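Local coordinates for protein cytochrome P450 268A2 Cyp268A2 (Mycobacterium marinum, PDB 6BLD) that adopts the largely helical cytochrome P450 fold and holds both a haem and (3E,5E)-6,10-dimethylundeca-3,5,9-trien-2-one in its interior, at residues A181-A186 with F206-Y211; D192-N197 with D400-P405; D230-L235 with A248-F253. One frame throughout, in Å; residues are numbered along the deposited sequence.

Interaction 1: A181-A186 with F206-Y211. With DXJ ((3E,5E)-6,10-dimethylundeca-3,5,9-trien-2-one), chain C.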
loop_
_atom_site.group_PDB
_atom_site.type_symbol
_atom_site.label_atom_id
_atom_site.label_comp_id
_atom_site.label_asym_id
_atom_site.label_seq_id
_atom_site.Cartn_x
_atom_site.Cartn_y
_atom_site.Cartn_z
ATOM N N ALA A 181 1.209 7.320 12.958
ATOM C CA ALA A 181 1.802 7.390 11.626
ATOM C C ALA A 181 3.210 6.810 11.619
ATOM O O ALA A 181 3.608 6.134 10.662
ATOM C CB ALA A 181 1.815 8.836 11.132
ATOM N N HIS A 182 3.980 7.061 12.680
ATOM C CA HIS A 182 5.322 6.495 12.770
ATOM C C HIS A 182 5.271 4.983 12.956
ATOM O O HIS A 182 6.072 4.252 12.363
ATOM C CB HIS A 182 6.091 7.154 13.914
ATOM C CG HIS A 182 7.392 6.487 14.233
ATOM N ND1 HIS A 182 7.510 5.502 15.191
ATOM C CD2 HIS A 182 8.634 6.665 13.722
ATOM C CE1 HIS A 182 8.767 5.103 15.257
ATOM N NE2 HIS A 182 9.470 5.792 14.376
ATOM N N ALA A 183 4.333 4.498 13.774
ATOM C CA ALA A 183 4.218 3.061 14.001
ATOM C C ALA A 183 3.711 2.343 12.757
ATOM O O ALA A 183 4.130 1.215 12.470
ATOM C CB ALA A 183 3.301 2.787 15.193
ATOM N N ALA A 184 2.804 2.976 12.008
ATOM C CA ALA A 184 2.328 2.376 10.767
ATOM C C ALA A 184 3.451 2.271 9.743
ATOM O O ALA A 184 3.568 1.259 9.041
ATOM C CB ALA A 184 1.161 3.187 10.203
ATOM N N ASP A 185 4.289 3.307 9.647
ATOM C CA ASP A 185 5.419 3.275 8.726
ATOM C C ASP A 185 6.458 2.238 9.141
ATOM O O ASP A 185 7.141 1.669 8.281
ATOM C CB ASP A 185 6.051 4.666 8.639
ATOM C CG ASP A 185 7.256 4.706 7.719
ATOM O OD1 ASP A 185 7.068 4.639 6.487
ATOM O OD2 ASP A 185 8.390 4.810 8.232
ATOM N N ALA A 186 6.586 1.976 10.445
ATOM C CA ALA A 186 7.551 0.987 10.918
ATOM C C ALA A 186 7.201 -0.424 10.465
ATOM O O ALA A 186 8.100 -1.227 10.192
ATOM C CB ALA A 186 7.636 1.032 12.444
ATOM N N PHE A 206 7.144 -5.703 16.882
ATOM C CA PHE A 206 6.254 -5.922 18.018
ATOM C C PHE A 206 6.010 -4.632 18.788
ATOM O O PHE A 206 4.876 -4.347 19.188
ATOM C CB PHE A 206 6.826 -6.996 18.943
ATOM C CG PHE A 206 6.236 -6.980 20.327
ATOM C CD1 PHE A 206 4.926 -7.382 20.540
ATOM C CD2 PHE A 206 6.985 -6.556 21.411
ATOM C CE1 PHE A 206 4.377 -7.367 21.810
ATOM C CE2 PHE A 206 6.441 -6.538 22.685
ATOM C CZ PHE A 206 5.136 -6.944 22.885
ATOM N N GLU A 207 7.063 -3.837 19.001
ATOM C CA GLU A 207 6.922 -2.593 19.754
ATOM C C GLU A 207 5.923 -1.653 19.090
ATOM O O GLU A 207 5.060 -1.076 19.761
ATOM C CB GLU A 207 8.287 -1.919 19.898
ATOM C CG GLU A 207 8.233 -0.494 20.427
ATOM C CD GLU A 207 9.550 0.242 20.260
ATOM O OE1 GLU A 207 10.580 -0.423 20.012
ATOM O OE2 GLU A 207 9.558 1.486 20.381
ATOM N N ASN A 208 6.015 -1.496 17.768
ATOM C CA ASN A 208 5.089 -0.609 17.073
ATOM C C ASN A 208 3.702 -1.226 16.952
ATOM O O ASN A 208 2.701 -0.503 17.009
ATOM C CB ASN A 208 5.649 -0.249 15.701
ATOM C CG ASN A 208 6.842 0.671 15.798
ATOM O OD1 ASN A 208 6.694 1.891 15.844
ATOM N ND2 ASN A 208 8.036 0.091 15.854
ATOM N N GLN A 209 3.622 -2.547 16.787
ATOM C CA GLN A 209 2.324 -3.210 16.835
ATOM C C GLN A 209 1.697 -3.076 18.216
ATOM O O GLN A 209 0.486 -2.858 18.339
ATOM C CB GLN A 209 2.471 -4.682 16.457
ATOM C CG GLN A 209 2.419 -4.951 14.970
ATOM C CD GLN A 209 2.260 -6.423 14.658
ATOM O OE1 GLN A 209 2.086 -7.242 15.561
ATOM N NE2 GLN A 209 2.319 -6.769 13.378
ATOM N N MET A 210 2.511 -3.202 19.267
ATOM C CA MET A 210 1.991 -3.092 20.626
ATOM C C MET A 210 1.390 -1.716 20.877
ATOM O O MET A 210 0.317 -1.601 21.481
ATOM C CB MET A 210 3.100 -3.386 21.634
ATOM C CG MET A 210 2.634 -3.448 23.073
ATOM S SD MET A 210 3.999 -3.738 24.210
ATOM C CE MET A 210 4.379 -2.062 24.715
ATOM N N TYR A 211 2.062 -0.658 20.413
ATOM C CA TYR A 211 1.535 0.689 20.615
ATOM C C TYR A 211 0.212 0.879 19.885
ATOM O O TYR A 211 -0.737 1.443 20.444
ATOM C CB TYR A 211 2.549 1.735 20.155
ATOM C CG TYR A 211 1.956 3.123 20.065
ATOM C CD1 TYR A 211 1.698 3.862 21.210
ATOM C CD2 TYR A 211 1.633 3.684 18.835
ATOM C CE1 TYR A 211 1.145 5.126 21.138
ATOM C CE2 TYR A 211 1.079 4.950 18.752
ATOM C CZ TYR A 211 0.838 5.665 19.908
ATOM O OH TYR A 211 0.289 6.922 19.836
HETATM C C10 DXJ C . 1.524 -5.370 8.333
HETATM C C13 DXJ C . 4.766 -6.548 9.998
HETATM C C01 DXJ C . -2.620 -2.483 1.415
HETATM C C02 DXJ C . -1.694 -2.546 2.626
HETATM C C03 DXJ C . -2.046 -3.254 3.680
HETATM C C04 DXJ C . -0.365 -1.791 2.609
HETATM C C05 DXJ C . -1.138 -3.336 4.905
HETATM C C06 DXJ C . -0.952 -4.771 5.393
HETATM C C07 DXJ C . -0.337 -4.853 6.789
HETATM C C08 DXJ C . 0.900 -5.280 6.942
HETATM C C09 DXJ C . -1.164 -4.448 8.007
HETATM C C11 DXJ C . 2.657 -6.023 8.495
HETATM C C12 DXJ C . 3.302 -6.131 9.874
HETATM O O14 DXJ C . 2.668 -5.892 10.847
#
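The F and G helices of the P450 fold meet here, with N208 of the G helix set against A183 and A186 of the F helix. The two short segments run roughly antiparallel at 138°, with their axes 8.9 Å apart, consistent with the small alanine side chains on the facing side. N208 has CG anti to its own carbonyl carbon, beside the backbone N, and its amide lies against A183 and A186. Its OD1 is 3.3 Å from A183 CA, while its CG comes to 3.5 Å from A186 CB, so the amide packs on the A183 backbone carbon and the A186 methyl by van der Waals contact. The ND2 end is satisfied within its own helix, by V204 O one turn earlier. On one flank H182 crosses the amide at about a right angle, its ring plane turned 49° from it and ND1 3.8 Å from N208 OD1. On another, A183 CB meets the edge of the Y211 ring at CD2 (4.1 Å), and Y211 OH bonds to D176. In P450s the F and G helices lie over the ligand pocket, and here Q209 reaches into it from the next position after N208. With its chain extended beyond CG, its NE2 donates a bent bond to O14 of (3E,5E)-6,10-dimethylundeca-3,5,9-trien-2-one at 2.7 Å (141° at the hydrogen). The same NE2 also bonds to L95 O.

Interaction 2: D192-N197 with D400-P405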
loop_
_atom_site.group_PDB
_atom_site.type_symbol
_atom_site.label_atom_id
_atom_site.label_comp_id
_atom_site.label_asym_id
_atom_site.label_seq_id
_atom_site.Cartn_x
_atom_site.Cartn_y
_atom_site.Cartn_z
ATOM N N ASP A 192 14.761 -2.203 6.339
ATOM C CA ASP A 192 15.467 -0.942 6.163
ATOM C C ASP A 192 16.509 -0.783 7.259
ATOM O O ASP A 192 16.142 -0.510 8.412
ATOM C CB ASP A 192 14.480 0.225 6.192
ATOM C CG ASP A 192 15.124 1.552 5.828
ATOM O OD1 ASP A 192 16.331 1.573 5.506
ATOM O OD2 ASP A 192 14.414 2.580 5.862
ATOM N N PRO A 193 17.803 -0.942 6.963
ATOM C CA PRO A 193 18.821 -0.705 7.999
ATOM C C PRO A 193 18.842 0.727 8.498
ATOM O O PRO A 193 19.190 0.964 9.662
ATOM C CB PRO A 193 20.135 -1.076 7.294
ATOM C CG PRO A 193 19.726 -1.932 6.132
ATOM C CD PRO A 193 18.395 -1.404 5.698
ATOM N N ARG A 194 18.479 1.693 7.651
ATOM C CA ARG A 194 18.394 3.079 8.094
ATOM C C ARG A 194 17.262 3.298 9.087
ATOM O O ARG A 194 17.301 4.271 9.847
ATOM C CB ARG A 194 18.219 4.009 6.892
ATOM C CG ARG A 194 19.448 4.839 6.564
ATOM C CD ARG A 194 19.237 5.664 5.303
ATOM N NE ARG A 194 20.487 5.906 4.589
ATOM C CZ ARG A 194 21.083 5.016 3.801
ATOM N NH1 ARG A 194 20.542 3.818 3.621
ATOM N NH2 ARG A 194 22.220 5.322 3.190
ATOM N N TYR A 195 16.256 2.422 9.098
ATOM C CA TYR A 195 15.182 2.528 10.075
ATOM C C TYR A 195 15.452 1.703 11.326
ATOM O O TYR A 195 15.224 2.181 12.442
ATOM C CB TYR A 195 13.847 2.097 9.460
ATOM C CG TYR A 195 12.675 2.443 10.346
ATOM C CD1 TYR A 195 12.127 3.717 10.330
ATOM C CD2 TYR A 195 12.136 1.506 11.219
ATOM C CE1 TYR A 195 11.067 4.047 11.145
ATOM C CE2 TYR A 195 11.074 1.829 12.041
ATOM C CZ TYR A 195 10.544 3.101 11.998
ATOM O OH TYR A 195 9.488 3.441 12.810
ATOM N N LEU A 196 15.927 0.466 11.160
ATOM C CA LEU A 196 16.212 -0.375 12.317
ATOM C C LEU A 196 17.360 0.194 13.143
ATOM O O LEU A 196 17.311 0.172 14.378
ATOM C CB LEU A 196 16.529 -1.799 11.865
ATOM C CG LEU A 196 15.417 -2.541 11.121
ATOM C CD1 LEU A 196 15.850 -3.962 10.794
ATOM C CD2 LEU A 196 14.134 -2.544 11.939
ATOM N N ASN A 197 18.393 0.713 12.476
ATOM C CA ASN A 197 19.564 1.291 13.136
ATOM C C ASN A 197 20.201 0.291 14.102
ATOM O O ASN A 197 20.496 0.604 15.257
ATOM C CB ASN A 197 19.206 2.599 13.849
ATOM C CG ASN A 197 18.878 3.717 12.878
ATOM O OD1 ASN A 197 19.611 3.957 11.918
ATOM N ND2 ASN A 197 17.766 4.403 13.119
ATOM N N ASP A 400 16.983 14.627 -3.995
ATOM C CA ASP A 400 17.418 13.238 -4.098
ATOM C C ASP A 400 16.627 12.372 -3.126
ATOM O O ASP A 400 16.738 12.565 -1.910
ATOM C CB ASP A 400 18.907 13.120 -3.802
ATOM C CG ASP A 400 19.766 13.357 -5.028
ATOM O OD1 ASP A 400 19.273 13.146 -6.155
ATOM O OD2 ASP A 400 20.939 13.753 -4.859
ATOM N N PRO A 401 15.833 11.419 -3.603
ATOM C CA PRO A 401 15.084 10.557 -2.687
ATOM C C PRO A 401 15.953 9.446 -2.122
ATOM O O PRO A 401 16.896 8.968 -2.757
ATOM C CB PRO A 401 13.967 9.980 -3.571
ATOM C CG PRO A 401 14.119 10.641 -4.931
ATOM C CD PRO A 401 15.529 11.117 -5.009
ATOM N N VAL A 402 15.619 9.041 -0.901
ATOM C CA VAL A 402 16.254 7.912 -0.234
ATOM C C VAL A 402 15.218 6.795 -0.198
ATOM O O VAL A 402 14.265 6.840 0.588
ATOM C CB VAL A 402 16.747 8.271 1.172
ATOM C CG1 VAL A 402 17.354 7.051 1.848
ATOM C CG2 VAL A 402 17.755 9.406 1.106
ATOM N N TYR A 403 15.397 5.791 -1.052
ATOM C CA TYR A 403 14.427 4.712 -1.167
ATOM C C TYR A 403 14.645 3.670 -0.078
ATOM O O TYR A 403 15.780 3.384 0.314
ATOM C CB TYR A 403 14.517 4.065 -2.549
ATOM C CG TYR A 403 14.046 4.969 -3.664
ATOM C CD1 TYR A 403 12.693 5.114 -3.942
ATOM C CD2 TYR A 403 14.953 5.686 -4.434
ATOM C CE1 TYR A 403 12.257 5.942 -4.958
ATOM C CE2 TYR A 403 14.526 6.517 -5.453
ATOM C CZ TYR A 403 13.177 6.642 -5.710
ATOM O OH TYR A 403 12.746 7.468 -6.723
ATOM N N VAL A 404 13.544 3.106 0.409
ATOM C CA VAL A 404 13.571 2.143 1.504
ATOM C C VAL A 404 13.743 0.748 0.906
ATOM O O VAL A 404 12.921 0.345 0.069
ATOM C CB VAL A 404 12.293 2.220 2.347
ATOM C CG1 VAL A 404 12.252 1.085 3.360
ATOM C CG2 VAL A 404 12.190 3.571 3.040
ATOM N N PRO A 405 14.773 -0.002 1.294
ATOM C CA PRO A 405 14.895 -1.383 0.808
ATOM C C PRO A 405 13.811 -2.271 1.400
ATOM O O PRO A 405 13.428 -2.125 2.564
ATOM C CB PRO A 405 16.291 -1.806 1.280
ATOM C CG PRO A 405 16.581 -0.921 2.444
ATOM C CD PRO A 405 15.905 0.389 2.151
HETATM O O HOH W 1 16.768 3.699 3.646
#
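D192 has CG anti to its backbone N (chi1 -172°), beside the carbonyl carbon, and the carboxylate it bears meets V404 and P405, while R194 stretches out from CG to NE toward V402. The two carboxylate oxygens divide the neighbours: OD2 rests 3.6 Å from V404 CG1, and OD1 lies 3.6 Å from P405 CD. Beside them the proline rings touch obliquely, P193 CD to P405 CG at 3.8 Å. R194 crosses V402 at about a right angle, its CD 4.2 Å from V402 CG1, and that methyl lies over one face of the guanidinium. This joins the short helix 193-196, in the connection between the F and G helices, to strand 402-404 of the C-terminal antiparallel sheet, which pairs with strand 411-418. D192 is the N-cap of the short helix: OD1 accepts a weak bond from R194 N (3.0 Å, 132° at the hydrogen), and the D192 carbonyl takes both Y195 N and L196 N. A water donates to OD1 at 2.9 Å and, weakly, to Y403 O, bridging helix start and strand. OD2 forms a salt bridge with R413 of the neighbouring strand; with D192 buried, this would be expected to favour the ionised carboxylate.

Interaction 3: D230-L235 with A248-F253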
loop_
_atom_site.group_PDB
_atom_site.type_symbol
_atom_site.label_atom_id
_atom_site.label_comp_id
_atom_site.label_asym_id
_atom_site.label_seq_id
_atom_site.Cartn_x
_atom_site.Cartn_y
_atom_site.Cartn_z
ATOM N N ASP A 230 -18.405 7.687 13.576
ATOM C CA ASP A 230 -17.150 7.459 12.883
ATOM C C ASP A 230 -16.996 5.996 12.477
ATOM O O ASP A 230 -17.882 5.160 12.671
ATOM C CB ASP A 230 -15.981 7.900 13.758
ATOM C CG ASP A 230 -15.798 7.010 14.968
ATOM O OD1 ASP A 230 -15.180 5.933 14.830
ATOM O OD2 ASP A 230 -16.297 7.380 16.051
ATOM N N LEU A 231 -15.823 5.687 11.923
ATOM C CA LEU A 231 -15.548 4.347 11.420
ATOM C C LEU A 231 -15.342 3.356 12.558
ATOM O O LEU A 231 -15.868 2.238 12.517
ATOM C CB LEU A 231 -14.319 4.393 10.517
ATOM C CG LEU A 231 -14.089 3.263 9.523
ATOM C CD1 LEU A 231 -13.451 3.846 8.290
ATOM C CD2 LEU A 231 -13.199 2.205 10.135
ATOM N N PHE A 232 -14.574 3.746 13.577
ATOM C CA PHE A 232 -14.288 2.845 14.687
ATOM C C PHE A 232 -15.517 2.597 15.548
ATOM O O PHE A 232 -15.682 1.497 16.088
ATOM C CB PHE A 232 -13.155 3.419 15.538
ATOM C CG PHE A 232 -12.227 2.382 16.097
ATOM C CD1 PHE A 232 -11.684 1.404 15.278
ATOM C CD2 PHE A 232 -11.897 2.381 17.442
ATOM C CE1 PHE A 232 -10.829 0.451 15.791
ATOM C CE2 PHE A 232 -11.042 1.432 17.959
ATOM C CZ PHE A 232 -10.506 0.466 17.132
ATOM N N SER A 233 -16.379 3.606 15.700
ATOM C CA SER A 233 -17.587 3.444 16.502
ATOM C C SER A 233 -18.449 2.308 15.973
ATOM O O SER A 233 -18.910 1.453 16.735
ATOM C CB SER A 233 -18.387 4.745 16.513
ATOM O OG SER A 233 -17.713 5.769 17.218
ATOM N N ALA A 234 -18.687 2.296 14.660
ATOM C CA ALA A 234 -19.511 1.249 14.071
ATOM C C ALA A 234 -18.860 -0.120 14.204
ATOM O O ALA A 234 -19.562 -1.125 14.352
ATOM C CB ALA A 234 -19.791 1.567 12.602
ATOM N N LEU A 235 -17.528 -0.179 14.170
ATOM C CA LEU A 235 -16.844 -1.465 14.258
ATOM C C LEU A 235 -16.943 -2.050 15.663
ATOM O O LEU A 235 -17.297 -3.223 15.832
ATOM C CB LEU A 235 -15.382 -1.309 13.842
ATOM C CG LEU A 235 -14.511 -2.552 14.031
ATOM C CD1 LEU A 235 -14.676 -3.504 12.857
ATOM C CD2 LEU A 235 -13.056 -2.164 14.214
ATOM N N ALA A 248 -9.094 -8.615 19.974
ATOM C CA ALA A 248 -8.068 -8.955 18.995
ATOM C C ALA A 248 -8.500 -8.576 17.583
ATOM O O ALA A 248 -7.698 -8.048 16.805
ATOM C CB ALA A 248 -7.738 -10.445 19.078
ATOM N N ASP A 249 -9.764 -8.835 17.236
ATOM C CA ASP A 249 -10.254 -8.473 15.909
ATOM C C ASP A 249 -10.282 -6.962 15.724
ATOM O O ASP A 249 -9.912 -6.453 14.658
ATOM C CB ASP A 249 -11.649 -9.059 15.683
ATOM C CG ASP A 249 -11.690 -10.564 15.863
ATOM O OD1 ASP A 249 -10.740 -11.245 15.424
ATOM O OD2 ASP A 249 -12.675 -11.065 16.443
ATOM N N VAL A 250 -10.721 -6.230 16.750
ATOM C CA VAL A 250 -10.809 -4.778 16.649
ATOM C C VAL A 250 -9.423 -4.166 16.487
ATOM O O VAL A 250 -9.211 -3.289 15.640
ATOM C CB VAL A 250 -11.547 -4.215 17.878
ATOM C CG1 VAL A 250 -11.254 -2.738 18.051
ATOM C CG2 VAL A 250 -13.043 -4.457 17.752
ATOM N N ALA A 251 -8.455 -4.627 17.282
ATOM C CA ALA A 251 -7.108 -4.070 17.201
ATOM C C ALA A 251 -6.432 -4.436 15.887
ATOM O O ALA A 251 -5.696 -3.624 15.315
ATOM C CB ALA A 251 -6.271 -4.547 18.388
ATOM N N ALA A 252 -6.668 -5.654 15.392
ATOM C CA ALA A 252 -6.050 -6.071 14.138
ATOM C C ALA A 252 -6.512 -5.198 12.978
ATOM O O ALA A 252 -5.719 -4.860 12.092
ATOM C CB ALA A 252 -6.356 -7.543 13.862
ATOM N N PHE A 253 -7.792 -4.816 12.967
ATOM C CA PHE A 253 -8.273 -3.941 11.903
ATOM C C PHE A 253 -7.707 -2.533 12.048
ATOM O O PHE A 253 -7.444 -1.859 11.045
ATOM C CB PHE A 253 -9.800 -3.896 11.884
ATOM C CG PHE A 253 -10.351 -2.806 11.010
ATOM C CD1 PHE A 253 -10.368 -2.949 9.633
ATOM C CD2 PHE A 253 -10.821 -1.628 11.562
ATOM C CE1 PHE A 253 -10.860 -1.945 8.823
ATOM C CE2 PHE A 253 -11.315 -0.621 10.758
ATOM C CZ PHE A 253 -11.334 -0.779 9.387
#
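F253, L235 and V250 bury the most surface where the segments 230-235 and 248-253 face each other. F253 is the centre: with CG anti to its backbone N (chi1 168°) the ring extends toward the opposite helix and is met there by two leucines. L231 CD2 comes in at the ring edge, in its plane, 3.5 Å from F253 CE2. L235 CD2 approaches obliquely and rests 3.5 Å from F253 CD2. The same L235 methyl also lies 4.2 Å from V250 CG2, so it sits between the valine and the phenylalanine, which stand one helical turn apart. V250 turns its other branch, CG1, to F232, whose ring tip CZ approaches it closely at 3.4 Å. These are the H helix, 231-237, and the early part of helix 247-278, the long helix that runs through the core of the P450 fold past the haem. Their short segments are near antiparallel (157°), with axes 11.4 Å apart. V117 of helix 109-117 touches L231, L235 and F253 and adds to the apolar cluster, and the F253 side chain comes within about 5 Å of the haem. At the start of the H helix, D230, though poorly ordered, is the N-cap: S233 N donates to its OD1 at 2.8 Å, tilted out of the carboxylate plane. R223, in the G helix, pairs with the D230 carboxylate in a salt bridge.

Interactions 1 and 2 touch, their centres 16 Å apart. Y195 of 192-197 puts its OH 2.8 Å from H182 NE2 and 3.1 Å from A186 CB, and R413 forms salt bridges with both D185 and D192, tying the F helix and the following turn to the C-terminal sheet. Interaction 3 lies 17 Å from interaction 1, centre to centre, without contact; helix 201-225 serves both, carrying 206-211 and, farther on, L219, which touches F232. Interactions 2 and 3 have centres 31 Å apart, with nearest atoms about 17 Å apart. Interaction 1 reaches bound (3E,5E)-6,10-dimethylundeca-3,5,9-trien-2-one directly, whereas the side chains of F253 and D192 stay about 9 and 12 Å from it.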